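Local coordinates for protein Abbfa_003403 (Acinetobacter baumannii, PDB 4ZXH) that is a four-domain nonribosomal peptide synthetase that probably activates a building block, carries it on a phosphopantetheine arm, and condenses and releases the product, at residues Pro579-Thr584 with Pro597-Asn602; Phe1260-Val1265 with Gln1282-Thr1287; Gln84-Arg89 with Ile178-Tyr183; Asp907-Ala912 with Pro963-Ser968; Asn50-Asn55 with Gly384-Leu389. All coordinates share one frame; numbering follows the deposited sequence.

Contact 1: Pro579-Thr584 with Pro597-Asn602; sequences PKVILT and PRLDIN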
# COMPACT_ATOMS: atom_id res chain seq x y z
N PRO A 579 -30.15 -26.37 -33.93
CA PRO A 579 -29.81 -27.80 -33.92
C PRO A 579 -30.85 -28.69 -34.60
O PRO A 579 -32.05 -28.37 -34.62
CB PRO A 579 -29.72 -28.13 -32.42
CG PRO A 579 -30.66 -27.16 -31.78
CD PRO A 579 -30.72 -25.93 -32.64
N LYS A 580 -30.38 -29.80 -35.15
CA LYS A 580 -31.24 -30.75 -35.86
C LYS A 580 -32.22 -31.38 -34.89
O LYS A 580 -33.37 -31.60 -35.23
CB LYS A 580 -30.40 -31.84 -36.52
CG LYS A 580 -31.19 -32.85 -37.32
CD LYS A 580 -31.74 -32.21 -38.58
CE LYS A 580 -31.94 -33.23 -39.71
NZ LYS A 580 -30.68 -33.48 -40.47
N VAL A 581 -31.72 -31.68 -33.70
CA VAL A 581 -32.48 -32.43 -32.70
C VAL A 581 -31.92 -32.07 -31.33
O VAL A 581 -30.79 -31.57 -31.24
CB VAL A 581 -32.39 -33.96 -32.95
CG1 VAL A 581 -31.09 -34.53 -32.42
CG2 VAL A 581 -33.55 -34.68 -32.31
N ILE A 582 -32.70 -32.30 -30.28
CA ILE A 582 -32.21 -32.19 -28.90
C ILE A 582 -32.25 -33.57 -28.25
O ILE A 582 -33.34 -34.15 -28.12
CB ILE A 582 -33.05 -31.19 -28.06
CG1 ILE A 582 -32.87 -29.75 -28.57
CG2 ILE A 582 -32.69 -31.30 -26.59
CD1 ILE A 582 -33.92 -28.80 -28.03
N LEU A 583 -31.09 -34.10 -27.91
CA LEU A 583 -31.02 -35.43 -27.30
C LEU A 583 -31.07 -35.24 -25.80
O LEU A 583 -30.18 -34.62 -25.22
CB LEU A 583 -29.75 -36.19 -27.72
CG LEU A 583 -29.48 -37.60 -27.17
CD1 LEU A 583 -30.41 -38.68 -27.74
CD2 LEU A 583 -28.02 -37.98 -27.36
N THR A 584 -32.12 -35.75 -25.18
CA THR A 584 -32.38 -35.50 -23.77
C THR A 584 -32.83 -36.80 -23.10
O THR A 584 -32.78 -37.86 -23.71
CB THR A 584 -33.45 -34.41 -23.60
OG1 THR A 584 -33.77 -34.25 -22.22
CG2 THR A 584 -34.70 -34.79 -24.38
N PRO A 597 -37.25 -30.79 -32.66
CA PRO A 597 -37.47 -32.20 -32.33
C PRO A 597 -36.64 -32.67 -31.14
O PRO A 597 -35.51 -32.23 -30.96
CB PRO A 597 -37.03 -32.93 -33.60
CG PRO A 597 -37.26 -31.95 -34.67
CD PRO A 597 -36.92 -30.61 -34.08
N ARG A 598 -37.22 -33.55 -30.33
CA ARG A 598 -36.55 -34.09 -29.16
C ARG A 598 -36.45 -35.60 -29.29
O ARG A 598 -37.36 -36.23 -29.82
CB ARG A 598 -37.30 -33.69 -27.88
CG ARG A 598 -38.05 -32.36 -28.03
CD ARG A 598 -39.42 -32.38 -27.33
NE ARG A 598 -40.21 -31.20 -27.66
CZ ARG A 598 -40.45 -30.19 -26.83
NH1 ARG A 598 -39.95 -30.20 -25.59
NH2 ARG A 598 -41.19 -29.16 -27.23
N LEU A 599 -35.34 -36.17 -28.84
CA LEU A 599 -35.13 -37.61 -28.80
C LEU A 599 -34.78 -38.09 -27.40
O LEU A 599 -33.89 -37.55 -26.74
CB LEU A 599 -34.03 -38.02 -29.75
CG LEU A 599 -34.38 -38.12 -31.22
CD1 LEU A 599 -33.09 -38.41 -31.97
CD2 LEU A 599 -35.38 -39.21 -31.42
N ASP A 600 -35.47 -39.13 -26.95
CA ASP A 600 -35.19 -39.71 -25.65
C ASP A 600 -34.08 -40.74 -25.75
O ASP A 600 -34.24 -41.79 -26.38
CB ASP A 600 -36.46 -40.34 -25.07
CG ASP A 600 -36.26 -40.94 -23.70
OD1 ASP A 600 -35.15 -40.80 -23.14
OD2 ASP A 600 -37.22 -41.56 -23.17
N ILE A 601 -32.95 -40.45 -25.11
CA ILE A 601 -31.78 -41.32 -25.15
C ILE A 601 -32.02 -42.70 -24.51
O ILE A 601 -31.31 -43.66 -24.81
CB ILE A 601 -30.57 -40.66 -24.46
CG1 ILE A 601 -29.26 -41.32 -24.89
CG2 ILE A 601 -30.70 -40.73 -22.96
CD1 ILE A 601 -28.05 -40.68 -24.25
N ASN A 602 -33.02 -42.80 -23.65
CA ASN A 602 -33.33 -44.08 -23.04
C ASN A 602 -33.97 -45.04 -24.04
O ASN A 602 -33.97 -46.25 -23.83
CB ASN A 602 -34.25 -43.90 -21.83
CG ASN A 602 -33.60 -43.11 -20.70
OD1 ASN A 602 -32.44 -43.35 -20.35
ND2 ASN A 602 -34.35 -42.16 -20.14
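Strands 581-584 and 598-600 run parallel, 4.7 Å apart where their axes come closest, with 27° between their directions, and four backbone hydrogen bonds lace them together. Ile582 works at both ends: its N donates to Pro597 O in the plane of that carbonyl (2.9 Å), while its O receives Leu599 N (2.9 Å) from somewhat above the carbonyl plane. Thr584 repeats the pattern two residues on, its N bonding to Leu599 O and its O taking up Ile601 N (2.9 Å), both donors nearly along the C=O axis.

Among the side chains, Val581 and Leu599 meet at about a right angle, Val581 CG2 lying 3.7 Å from Leu599 CG. The same methyl also leans on the ring of Pro597. Leu583, with CG anti to the backbone N (chi1 179°), brings CD1 to 3.8 Å from Ile601 CB and crosses that side chain obliquely. Asp600 projects to the sheet face that carries Ile582 and Thr584, opposite Leu583 and Leu599, and closes an Asx turn, OD1 accepting Asn602 N, while OD2 bonds to Thr586.

In the adenylation region these strands form one flank of a four-stranded parallel sheet, with 598-600 outermost and strand 533-537 on the far side of 581-584. Helix 509-525 packs on Leu599 and Ile601, and helix 543-553 covers Leu583 and Ile601.

Contact 2: Phe1260-Val1265 with Gln1282-Thr1287; sequences FPILLV and QLVKDT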
# COMPACT_ATOMS: atom_id res chain seq x y z
N PHE A 1260 -16.02 37.89 46.45
CA PHE A 1260 -15.03 37.90 45.40
C PHE A 1260 -15.67 38.56 44.20
O PHE A 1260 -16.88 38.51 44.05
CB PHE A 1260 -14.57 36.48 45.06
CG PHE A 1260 -13.78 35.82 46.14
CD1 PHE A 1260 -12.42 36.06 46.26
CD2 PHE A 1260 -14.38 34.93 47.01
CE1 PHE A 1260 -11.68 35.45 47.26
CE2 PHE A 1260 -13.64 34.31 48.01
CZ PHE A 1260 -12.29 34.57 48.13
N PRO A 1261 -14.86 39.18 43.33
CA PRO A 1261 -15.45 39.71 42.09
C PRO A 1261 -15.87 38.55 41.18
O PRO A 1261 -15.02 37.80 40.70
CB PRO A 1261 -14.32 40.55 41.49
CG PRO A 1261 -13.08 39.91 42.01
CD PRO A 1261 -13.39 39.34 43.36
N ILE A 1262 -17.17 38.40 40.96
CA ILE A 1262 -17.70 37.22 40.29
C ILE A 1262 -18.56 37.57 39.09
O ILE A 1262 -19.40 38.48 39.15
CB ILE A 1262 -18.56 36.38 41.26
CG1 ILE A 1262 -17.68 35.75 42.34
CG2 ILE A 1262 -19.30 35.28 40.52
CD1 ILE A 1262 -18.48 35.05 43.39
N LEU A 1263 -18.36 36.85 37.99
CA LEU A 1263 -19.29 36.88 36.87
C LEU A 1263 -20.06 35.57 36.85
O LEU A 1263 -19.47 34.50 36.64
CB LEU A 1263 -18.56 37.10 35.54
CG LEU A 1263 -19.38 36.92 34.26
CD1 LEU A 1263 -20.46 37.98 34.21
CD2 LEU A 1263 -18.49 37.00 33.03
N LEU A 1264 -21.37 35.64 37.10
CA LEU A 1264 -22.21 34.44 37.04
C LEU A 1264 -23.07 34.42 35.78
O LEU A 1264 -23.96 35.25 35.61
CB LEU A 1264 -23.09 34.34 38.28
CG LEU A 1264 -24.14 33.22 38.25
CD1 LEU A 1264 -23.49 31.87 38.20
CD2 LEU A 1264 -25.05 33.32 39.45
N VAL A 1265 -22.79 33.47 34.89
CA VAL A 1265 -23.55 33.32 33.66
C VAL A 1265 -24.64 32.27 33.87
O VAL A 1265 -24.35 31.09 34.09
CB VAL A 1265 -22.63 32.91 32.46
CG1 VAL A 1265 -23.44 32.69 31.21
CG2 VAL A 1265 -21.55 33.96 32.21
N GLN A 1282 -26.80 34.14 48.78
CA GLN A 1282 -26.63 33.82 50.20
C GLN A 1282 -25.15 33.75 50.57
O GLN A 1282 -24.81 33.54 51.73
CB GLN A 1282 -27.30 32.49 50.55
CG GLN A 1282 -28.74 32.33 50.08
CD GLN A 1282 -29.38 31.06 50.62
OE1 GLN A 1282 -28.75 30.30 51.36
NE2 GLN A 1282 -30.61 30.80 50.22
N LEU A 1283 -24.28 33.94 49.59
CA LEU A 1283 -22.85 33.86 49.80
C LEU A 1283 -22.15 35.15 49.41
O LEU A 1283 -21.18 35.55 50.04
CB LEU A 1283 -22.24 32.71 49.00
CG LEU A 1283 -22.63 31.30 49.44
CD1 LEU A 1283 -21.89 30.28 48.60
CD2 LEU A 1283 -22.34 31.12 50.92
N VAL A 1284 -22.64 35.78 48.34
CA VAL A 1284 -21.98 36.97 47.81
C VAL A 1284 -22.94 38.15 47.85
O VAL A 1284 -24.11 38.02 47.51
CB VAL A 1284 -21.50 36.72 46.37
CG1 VAL A 1284 -20.76 37.93 45.86
CG2 VAL A 1284 -20.61 35.47 46.33
N LYS A 1285 -22.45 39.30 48.30
CA LYS A 1285 -23.34 40.43 48.55
C LYS A 1285 -23.30 41.50 47.46
O LYS A 1285 -24.30 41.73 46.77
CB LYS A 1285 -23.02 41.07 49.91
N ASP A 1286 -22.15 42.14 47.31
CA ASP A 1286 -22.06 43.34 46.49
C ASP A 1286 -21.29 43.12 45.18
O ASP A 1286 -21.44 43.88 44.23
CB ASP A 1286 -21.41 44.47 47.31
N THR A 1287 -20.49 42.06 45.12
CA THR A 1287 -19.51 41.92 44.05
C THR A 1287 -19.89 40.93 42.96
O THR A 1287 -19.03 40.45 42.22
CB THR A 1287 -18.14 41.49 44.63
OG1 THR A 1287 -18.33 40.40 45.54
CG2 THR A 1287 -17.49 42.65 45.37
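Two hydrogen bonds, both centred on Thr1287, provide the polar part of this contact. Its carbonyl O accepts Ile1262 N at 3.0 Å, an almost straight bond (170° at the hydrogen) lying in the carbonyl plane. Its hydroxyl donates to the peptide one step earlier in the strand segment, at Phe1260 O: OG1 sits between the backbone N and the carbonyl carbon (chi1 47°), which puts it 2.8 Å from Phe1260 O, well above the plane of that carbonyl. One threonine thus grips the strand entrance by main chain and side chain together, bonding the peptide groups on both sides of Pro1261, a residue with no N-H to offer.

The apolar part is a single meeting of methyl groups. Ile1262 CG1 stands anti to the carbonyl carbon with the chain extended beyond it (chi2 173°), so that CD1 reaches Val1284 CG2 at 3.7 Å, the two side chains crossing obliquely.

Strand 1262-1267 belongs to the mainly parallel sheet of the thioesterase domain, an alpha/beta-hydrolase fold, where it lies between strands 1157-1163 and 1288-1293. Thr1287 stands immediately before the latter, so its bond to Ile1262 starts the pairing that Ile1262 continues with Thr1289, while Phe1260 packs on helix 1138-1152.

Contact 3: Gln84-Arg89 with Ile178-Tyr183; sequences QLIWDR and IEFVQY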
# COMPACT_ATOMS: atom_id res chain seq x y z
N GLN A 84 20.85 22.84 14.44
CA GLN A 84 22.24 22.42 14.26
C GLN A 84 23.06 22.94 15.42
O GLN A 84 23.06 24.14 15.69
CB GLN A 84 22.85 22.97 12.97
CG GLN A 84 22.40 22.32 11.71
CD GLN A 84 23.06 22.92 10.49
OE1 GLN A 84 23.78 22.23 9.77
NE2 GLN A 84 22.83 24.21 10.25
N LEU A 85 23.77 22.05 16.10
CA LEU A 85 24.69 22.50 17.14
C LEU A 85 26.14 22.35 16.67
O LEU A 85 26.53 21.29 16.16
CB LEU A 85 24.46 21.71 18.42
CG LEU A 85 23.05 21.56 19.01
CD1 LEU A 85 23.13 20.86 20.35
CD2 LEU A 85 22.33 22.91 19.13
N ILE A 86 26.94 23.40 16.83
CA ILE A 86 28.39 23.27 16.66
C ILE A 86 29.06 22.99 18.00
O ILE A 86 29.13 23.85 18.86
CB ILE A 86 29.01 24.54 16.04
CG1 ILE A 86 28.54 24.74 14.59
CG2 ILE A 86 30.52 24.41 16.04
CD1 ILE A 86 28.84 26.11 14.04
N TRP A 87 29.52 21.75 18.18
CA TRP A 87 30.25 21.36 19.39
C TRP A 87 31.69 21.86 19.34
O TRP A 87 32.28 21.89 18.27
CB TRP A 87 30.23 19.85 19.54
CG TRP A 87 28.87 19.29 19.74
CD1 TRP A 87 27.99 18.91 18.78
CD2 TRP A 87 28.22 19.06 20.99
NE1 TRP A 87 26.83 18.45 19.35
CE2 TRP A 87 26.95 18.54 20.72
CE3 TRP A 87 28.60 19.25 22.33
CZ2 TRP A 87 26.05 18.20 21.72
CZ3 TRP A 87 27.70 18.91 23.32
CH2 TRP A 87 26.44 18.39 23.01
N ASP A 88 32.25 22.24 20.47
CA ASP A 88 33.64 22.71 20.49
C ASP A 88 34.59 21.59 20.07
O ASP A 88 35.68 21.84 19.55
CB ASP A 88 34.03 23.24 21.87
CG ASP A 88 34.02 22.17 22.95
OD1 ASP A 88 33.36 21.12 22.77
OD2 ASP A 88 34.68 22.38 23.99
N ARG A 89 34.17 20.35 20.31
CA ARG A 89 34.98 19.19 19.94
C ARG A 89 34.15 17.92 19.90
O ARG A 89 33.17 17.78 20.61
CB ARG A 89 36.15 19.03 20.90
CG ARG A 89 35.72 18.58 22.27
CD ARG A 89 36.91 18.47 23.19
NE ARG A 89 37.59 19.75 23.42
CZ ARG A 89 37.32 20.58 24.44
NH1 ARG A 89 36.35 20.28 25.30
NH2 ARG A 89 38.01 21.71 24.58
N ILE A 178 32.19 27.30 7.79
CA ILE A 178 31.32 28.02 8.72
C ILE A 178 30.15 28.77 8.03
O ILE A 178 29.19 29.21 8.69
CB ILE A 178 32.14 29.03 9.57
CG1 ILE A 178 31.33 29.54 10.77
CG2 ILE A 178 32.59 30.18 8.73
CD1 ILE A 178 30.80 28.42 11.69
N GLU A 179 30.20 28.91 6.71
CA GLU A 179 29.17 29.67 6.00
C GLU A 179 27.78 28.99 6.03
O GLU A 179 26.77 29.68 6.03
CB GLU A 179 29.60 29.90 4.55
CG GLU A 179 28.57 30.66 3.70
CD GLU A 179 28.51 32.15 4.01
OE1 GLU A 179 29.47 32.69 4.64
OE2 GLU A 179 27.50 32.79 3.62
N PHE A 180 27.73 27.66 6.06
CA PHE A 180 26.45 26.92 6.04
C PHE A 180 25.47 27.43 7.09
O PHE A 180 24.26 27.43 6.89
CB PHE A 180 26.69 25.42 6.26
CG PHE A 180 27.18 25.07 7.65
CD1 PHE A 180 28.51 25.33 8.02
CD2 PHE A 180 26.32 24.51 8.59
CE1 PHE A 180 28.96 25.01 9.31
CE2 PHE A 180 26.77 24.19 9.87
CZ PHE A 180 28.09 24.44 10.23
N VAL A 181 26.00 27.86 8.21
CA VAL A 181 25.21 28.38 9.30
C VAL A 181 24.57 29.72 8.94
O VAL A 181 23.38 29.91 9.19
CB VAL A 181 26.09 28.50 10.56
CG1 VAL A 181 25.70 29.71 11.39
CG2 VAL A 181 25.98 27.20 11.37
N GLN A 182 25.34 30.64 8.37
CA GLN A 182 24.78 31.92 7.98
C GLN A 182 23.66 31.69 6.95
O GLN A 182 22.58 32.25 7.07
CB GLN A 182 25.85 32.85 7.41
CG GLN A 182 25.39 34.30 7.31
CD GLN A 182 26.51 35.25 6.90
OE1 GLN A 182 27.66 34.85 6.72
NE2 GLN A 182 26.17 36.54 6.78
N TYR A 183 23.94 30.84 5.97
CA TYR A 183 22.95 30.47 4.96
C TYR A 183 21.64 29.99 5.59
O TYR A 183 20.57 30.50 5.27
CB TYR A 183 23.52 29.38 4.06
CG TYR A 183 22.60 28.96 2.92
CD1 TYR A 183 22.57 29.68 1.73
CD2 TYR A 183 21.78 27.84 3.04
CE1 TYR A 183 21.74 29.31 0.68
CE2 TYR A 183 20.95 27.45 1.99
CZ TYR A 183 20.93 28.20 0.81
OH TYR A 183 20.12 27.84 -0.25
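Ile86 CD1 is the hub where strand 81-87 meets the start of helix 179-187. Its nearest partner is Ile178 CD1 at 3.8 Å, two methyl tips touching where the side chains cross at about a right angle. Val181 CG2 lies 4.1 Å from the same Ile86 CD1, and Phe180 CZ 4.2 Å from it. The loop residue Ile178 and the first part of the helix together bring three apolar groups to one methyl. Beside this cluster, Gln84 OE1 comes to the edge of the Phe180 ring, 3.6 Å from Phe180 CE2, with the amide and ring planes turned 79° apart.

Torsions set these groups in place. Phe180 CG occupies the crowded position between the backbone N and the carbonyl carbon (chi1 68°), and Val181 CG2 lies over one face of the ring, toward its rim. Gln84 is extended beyond CG, which carries its amide out to the ring.

Farther out, the amide is fixed at both ends: Gln84 NE2 donates to Ala18 O, and OE1 is bonded to Gln23 NE2. Phe180 also rests on Val73 and Leu70. At the helix start, Asn176 OD1 receives the backbone N of both Ile178 and Glu179. Strand 81-87 is the middle strand of a three-stranded antiparallel sheet in the condensation domain; the axes of 84-87 and 179-183, 153° apart in direction, approach to 10.9 Å.

The adhesion is chiefly hydrophobic; Gln84 meets its hydrogen-bonding needs elsewhere, and its oxygen probably gains a mild electrostatic attraction from the positively polarised ring edge.

Contact 4: Asp907-Ala912 with Pro963-Ser968; sequences DQKLVA and PIFEQS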
# COMPACT_ATOMS: atom_id res chain seq x y z
N ASP A 907 -14.38 10.12 -11.29
CA ASP A 907 -13.54 9.68 -10.18
C ASP A 907 -13.71 8.19 -9.86
O ASP A 907 -14.82 7.65 -9.93
CB ASP A 907 -13.80 10.55 -8.94
CG ASP A 907 -12.91 10.17 -7.76
OD1 ASP A 907 -11.66 10.28 -7.86
OD2 ASP A 907 -13.47 9.80 -6.71
N GLN A 908 -12.60 7.53 -9.52
CA GLN A 908 -12.57 6.09 -9.31
C GLN A 908 -12.18 5.75 -7.87
O GLN A 908 -11.34 6.43 -7.27
CB GLN A 908 -11.60 5.41 -10.29
CG GLN A 908 -11.80 5.80 -11.74
CD GLN A 908 -11.20 7.16 -12.08
OE1 GLN A 908 -10.31 7.67 -11.37
NE2 GLN A 908 -11.70 7.79 -13.15
N LYS A 909 -12.79 4.71 -7.33
CA LYS A 909 -12.51 4.27 -5.97
C LYS A 909 -12.54 2.75 -5.87
O LYS A 909 -13.21 2.07 -6.65
CB LYS A 909 -13.52 4.86 -4.99
CG LYS A 909 -13.37 6.34 -4.66
CD LYS A 909 -14.53 6.75 -3.74
CE LYS A 909 -14.48 8.20 -3.25
NZ LYS A 909 -13.34 8.47 -2.32
N LEU A 910 -11.79 2.23 -4.90
CA LEU A 910 -11.71 0.80 -4.60
C LEU A 910 -12.78 0.34 -3.64
O LEU A 910 -13.05 1.02 -2.65
CB LEU A 910 -10.35 0.48 -4.00
CG LEU A 910 -9.20 0.61 -4.98
CD1 LEU A 910 -7.89 0.48 -4.23
CD2 LEU A 910 -9.35 -0.49 -5.98
N VAL A 911 -13.37 -0.83 -3.93
CA VAL A 911 -14.39 -1.49 -3.08
C VAL A 911 -13.93 -2.87 -2.68
O VAL A 911 -13.49 -3.66 -3.53
CB VAL A 911 -15.73 -1.67 -3.81
CG1 VAL A 911 -16.84 -2.05 -2.84
CG2 VAL A 911 -16.08 -0.42 -4.56
N ALA A 912 -14.07 -3.21 -1.41
CA ALA A 912 -13.72 -4.56 -0.99
C ALA A 912 -14.94 -5.32 -0.52
O ALA A 912 -15.62 -4.90 0.43
CB ALA A 912 -12.68 -4.52 0.12
N PRO A 963 -21.53 -0.37 -4.78
CA PRO A 963 -21.26 0.27 -3.49
C PRO A 963 -21.88 1.65 -3.41
O PRO A 963 -22.01 2.32 -4.43
CB PRO A 963 -19.73 0.37 -3.46
CG PRO A 963 -19.38 0.54 -4.88
CD PRO A 963 -20.34 -0.33 -5.65
N ILE A 964 -22.27 2.06 -2.21
CA ILE A 964 -22.61 3.44 -1.92
C ILE A 964 -21.50 4.07 -1.06
O ILE A 964 -21.43 3.85 0.14
CB ILE A 964 -23.94 3.53 -1.22
CG1 ILE A 964 -25.02 2.88 -2.09
CG2 ILE A 964 -24.28 4.94 -0.90
CD1 ILE A 964 -26.37 2.77 -1.39
N PHE A 965 -20.63 4.85 -1.69
CA PHE A 965 -19.49 5.44 -0.97
C PHE A 965 -19.85 6.57 0.01
O PHE A 965 -20.62 7.46 -0.34
CB PHE A 965 -18.47 6.00 -1.96
CG PHE A 965 -17.79 4.95 -2.79
CD1 PHE A 965 -16.80 4.15 -2.24
CD2 PHE A 965 -18.14 4.78 -4.12
CE1 PHE A 965 -16.16 3.18 -3.02
CE2 PHE A 965 -17.50 3.81 -4.89
CZ PHE A 965 -16.51 3.02 -4.34
N GLU A 966 -19.26 6.52 1.20
CA GLU A 966 -19.21 7.68 2.10
C GLU A 966 -18.55 8.86 1.38
O GLU A 966 -17.46 8.72 0.82
CB GLU A 966 -18.42 7.35 3.38
CG GLU A 966 -19.16 6.50 4.42
CD GLU A 966 -18.33 6.25 5.70
OE1 GLU A 966 -17.62 7.18 6.15
OE2 GLU A 966 -18.41 5.13 6.26
N GLN A 967 -19.20 10.01 1.36
CA GLN A 967 -18.66 11.17 0.64
C GLN A 967 -17.92 12.12 1.59
O GLN A 967 -17.24 13.05 1.15
CB GLN A 967 -19.77 11.91 -0.11
N SER A 968 -18.05 11.88 2.89
CA SER A 968 -17.41 12.70 3.90
C SER A 968 -17.28 11.92 5.20
O SER A 968 -18.03 10.97 5.43
CB SER A 968 -18.20 13.99 4.14
OG SER A 968 -17.65 14.76 5.19
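The small C-terminal subdomain of the adenylation enzyme is joined here to the chain that leaves it: strand 907-916, middle member of a three-stranded mixed sheet, is met by Pro963 and Phe965, in the loop that runs on to helix 977-990. Pro963 ends a Phe-Pro-Glu-Pro sequence resembling the LPxP motif known from linkers between adenylation and carrier domains, and the packing is consistent with such a linker being held to the subdomain.

Phe965 carries most of the contact. The aliphatic chain of Lys909 slides past it in the opposite direction, CD standing over the ring centre in a CH-pi contact, 3.8 Å from the centroid of Phe965 and 13° off the normal. Lys909 CB lies over the same face, 3.6 Å from Phe965 CZ, before a bend at the last torsion (chi4 -68°) turns NZ away. The opposite face is met, toward its rim, by CB of Pro963. Val911 CG2 fills the angle between proline and phenylalanine, 3.5 Å from Pro963 CG and equally 3.5 Å from Phe965 CZ. From strand 940-943, Ile942 touches Pro963, and Ala940 touches Phe965. Leu910 O approaches the ring edge in its plane, 3.8 Å from Phe965 CE1.

Contact 5: Asn50-Asn55 with Gly384-Leu389; sequences NQSLGN and GQDLTL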
# COMPACT_ATOMS: atom_id res chain seq x y z
N ASN A 50 54.22 4.60 2.85
CA ASN A 50 55.64 4.50 3.15
C ASN A 50 55.84 4.82 4.63
O ASN A 50 54.94 5.40 5.25
CB ASN A 50 56.46 5.45 2.27
CG ASN A 50 56.44 5.06 0.79
OD1 ASN A 50 56.40 3.88 0.45
ND2 ASN A 50 56.51 6.07 -0.09
N GLN A 51 56.98 4.47 5.21
CA GLN A 51 57.16 4.68 6.65
C GLN A 51 57.24 6.16 7.05
O GLN A 51 57.05 6.50 8.22
CB GLN A 51 58.41 3.95 7.16
CG GLN A 51 58.24 3.33 8.56
CD GLN A 51 57.12 2.27 8.63
OE1 GLN A 51 56.25 2.31 9.50
NE2 GLN A 51 57.16 1.31 7.71
N SER A 52 57.49 7.04 6.07
CA SER A 52 57.68 8.46 6.36
C SER A 52 56.36 9.18 6.66
O SER A 52 56.35 10.37 7.02
CB SER A 52 58.41 9.15 5.20
OG SER A 52 57.74 9.04 3.95
N LEU A 53 55.24 8.46 6.53
CA LEU A 53 53.91 9.00 6.85
C LEU A 53 53.83 9.34 8.33
O LEU A 53 53.22 10.34 8.72
CB LEU A 53 52.81 8.01 6.46
CG LEU A 53 51.35 8.45 6.62
CD1 LEU A 53 51.10 9.80 5.94
CD2 LEU A 53 50.39 7.41 6.09
N GLY A 54 54.45 8.50 9.15
CA GLY A 54 54.52 8.73 10.58
C GLY A 54 53.15 8.87 11.21
O GLY A 54 52.26 8.03 11.01
N ASN A 55 52.98 9.96 11.96
CA ASN A 55 51.76 10.23 12.72
C ASN A 55 50.85 11.23 11.99
O ASN A 55 49.85 11.69 12.55
CB ASN A 55 52.13 10.78 14.10
CG ASN A 55 51.09 10.47 15.16
OD1 ASN A 55 50.07 9.85 14.88
ND2 ASN A 55 51.34 10.92 16.37
N GLY A 384 51.96 10.26 -3.79
CA GLY A 384 52.59 11.31 -3.03
C GLY A 384 53.86 10.77 -2.43
O GLY A 384 54.19 9.60 -2.61
N GLN A 385 54.60 11.63 -1.75
CA GLN A 385 55.82 11.22 -1.09
C GLN A 385 55.53 10.11 -0.06
O GLN A 385 56.24 9.11 -0.00
CB GLN A 385 56.48 12.42 -0.43
CG GLN A 385 57.54 12.11 0.56
CD GLN A 385 58.30 13.35 1.01
OE1 GLN A 385 57.87 14.49 0.81
NE2 GLN A 385 59.46 13.12 1.61
N ASP A 386 54.47 10.27 0.72
CA ASP A 386 54.26 9.37 1.86
C ASP A 386 53.27 8.23 1.58
O ASP A 386 53.29 7.24 2.30
CB ASP A 386 53.77 10.15 3.08
CG ASP A 386 54.82 11.11 3.63
OD1 ASP A 386 56.04 10.82 3.52
OD2 ASP A 386 54.42 12.15 4.19
N LEU A 387 52.42 8.37 0.56
CA LEU A 387 51.40 7.37 0.28
C LEU A 387 50.90 7.36 -1.15
O LEU A 387 51.28 8.20 -1.97
CB LEU A 387 50.20 7.53 1.21
CG LEU A 387 49.56 8.90 1.45
CD1 LEU A 387 48.96 9.44 0.23
CD2 LEU A 387 48.42 8.71 2.44
N THR A 388 49.99 6.44 -1.43
CA THR A 388 49.46 6.25 -2.77
C THR A 388 47.99 5.88 -2.69
O THR A 388 47.63 4.96 -1.95
CB THR A 388 50.23 5.15 -3.53
OG1 THR A 388 51.61 5.55 -3.69
CG2 THR A 388 49.60 4.87 -4.88
N LEU A 389 47.14 6.61 -3.43
CA LEU A 389 45.69 6.31 -3.46
C LEU A 389 45.31 5.54 -4.71
O LEU A 389 45.73 5.90 -5.81
CB LEU A 389 44.84 7.59 -3.40
CG LEU A 389 44.77 8.53 -2.19
CD1 LEU A 389 43.60 9.47 -2.38
CD2 LEU A 389 44.62 7.79 -0.89
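Asp386 is the buried heart of this contact, held by its backbone and its carboxylate at once. Its carbonyl O accepts Asn50 N at 2.9 Å, the donor somewhat above the carbonyl plane. Its side chain, with CG anti to the carbonyl carbon (chi1 -66°), turns OD1 toward Ser52 OG, which donates across 2.5 Å from above the carboxylate plane. Ser52 OG is placed for this between its own backbone N and carbonyl carbon (chi1 59°). Lys56 NZ makes a long, weak ion pair with Asp386 OD2. Apolar contacts accompany these bonds: Leu53 CD1 packs on Asp386 CB at 3.9 Å, and Leu53 CD2 faces Leu387 CD2 at 4.3 Å.

Residues 51-53 form a short 3-10 turn between strand 40-49 and helix 56-67, and Leu387 begins strand 387-391, which runs antiparallel to 40-49 in the mixed sheet of the condensation domain. A late segment of the domain thus returns to an early sheet, consistent with the latch crossing known from this family. Leu387 also touches Val47 and Val49, and Leu389 farther along its strand touches the bound phospholipid.

Toward solvent the fit loosens. Asn50 ND2 donates to Gln385 O at 3.1 Å, the oxygen lying near the amide plane, yet both residues are exposed. The side chain of Gln385 stays no nearer than 4.6 Å to residues 50-55.

The five contacts sample the condensation, adenylation and thioesterase parts of a modular synthetase. Contacts 3 and 5 share the condensation domain: contact 5 opens first, and both segments of contact 3 come before its second segment, so the chain between the halves of contact 5 includes contact 3, the centres lying 32 Å apart. They belong to different sheets. Contact 1 follows in the adenylation region, then contact 4, 51 Å from it between centres, where the C-terminal subdomain meets the chain leading onward to the carrier. Contact 2, in the thioesterase, comes last. None touches another. Contacts 1 and 2 are farthest apart, with centres 103 Å from each other, a spacing that reflects the modular build.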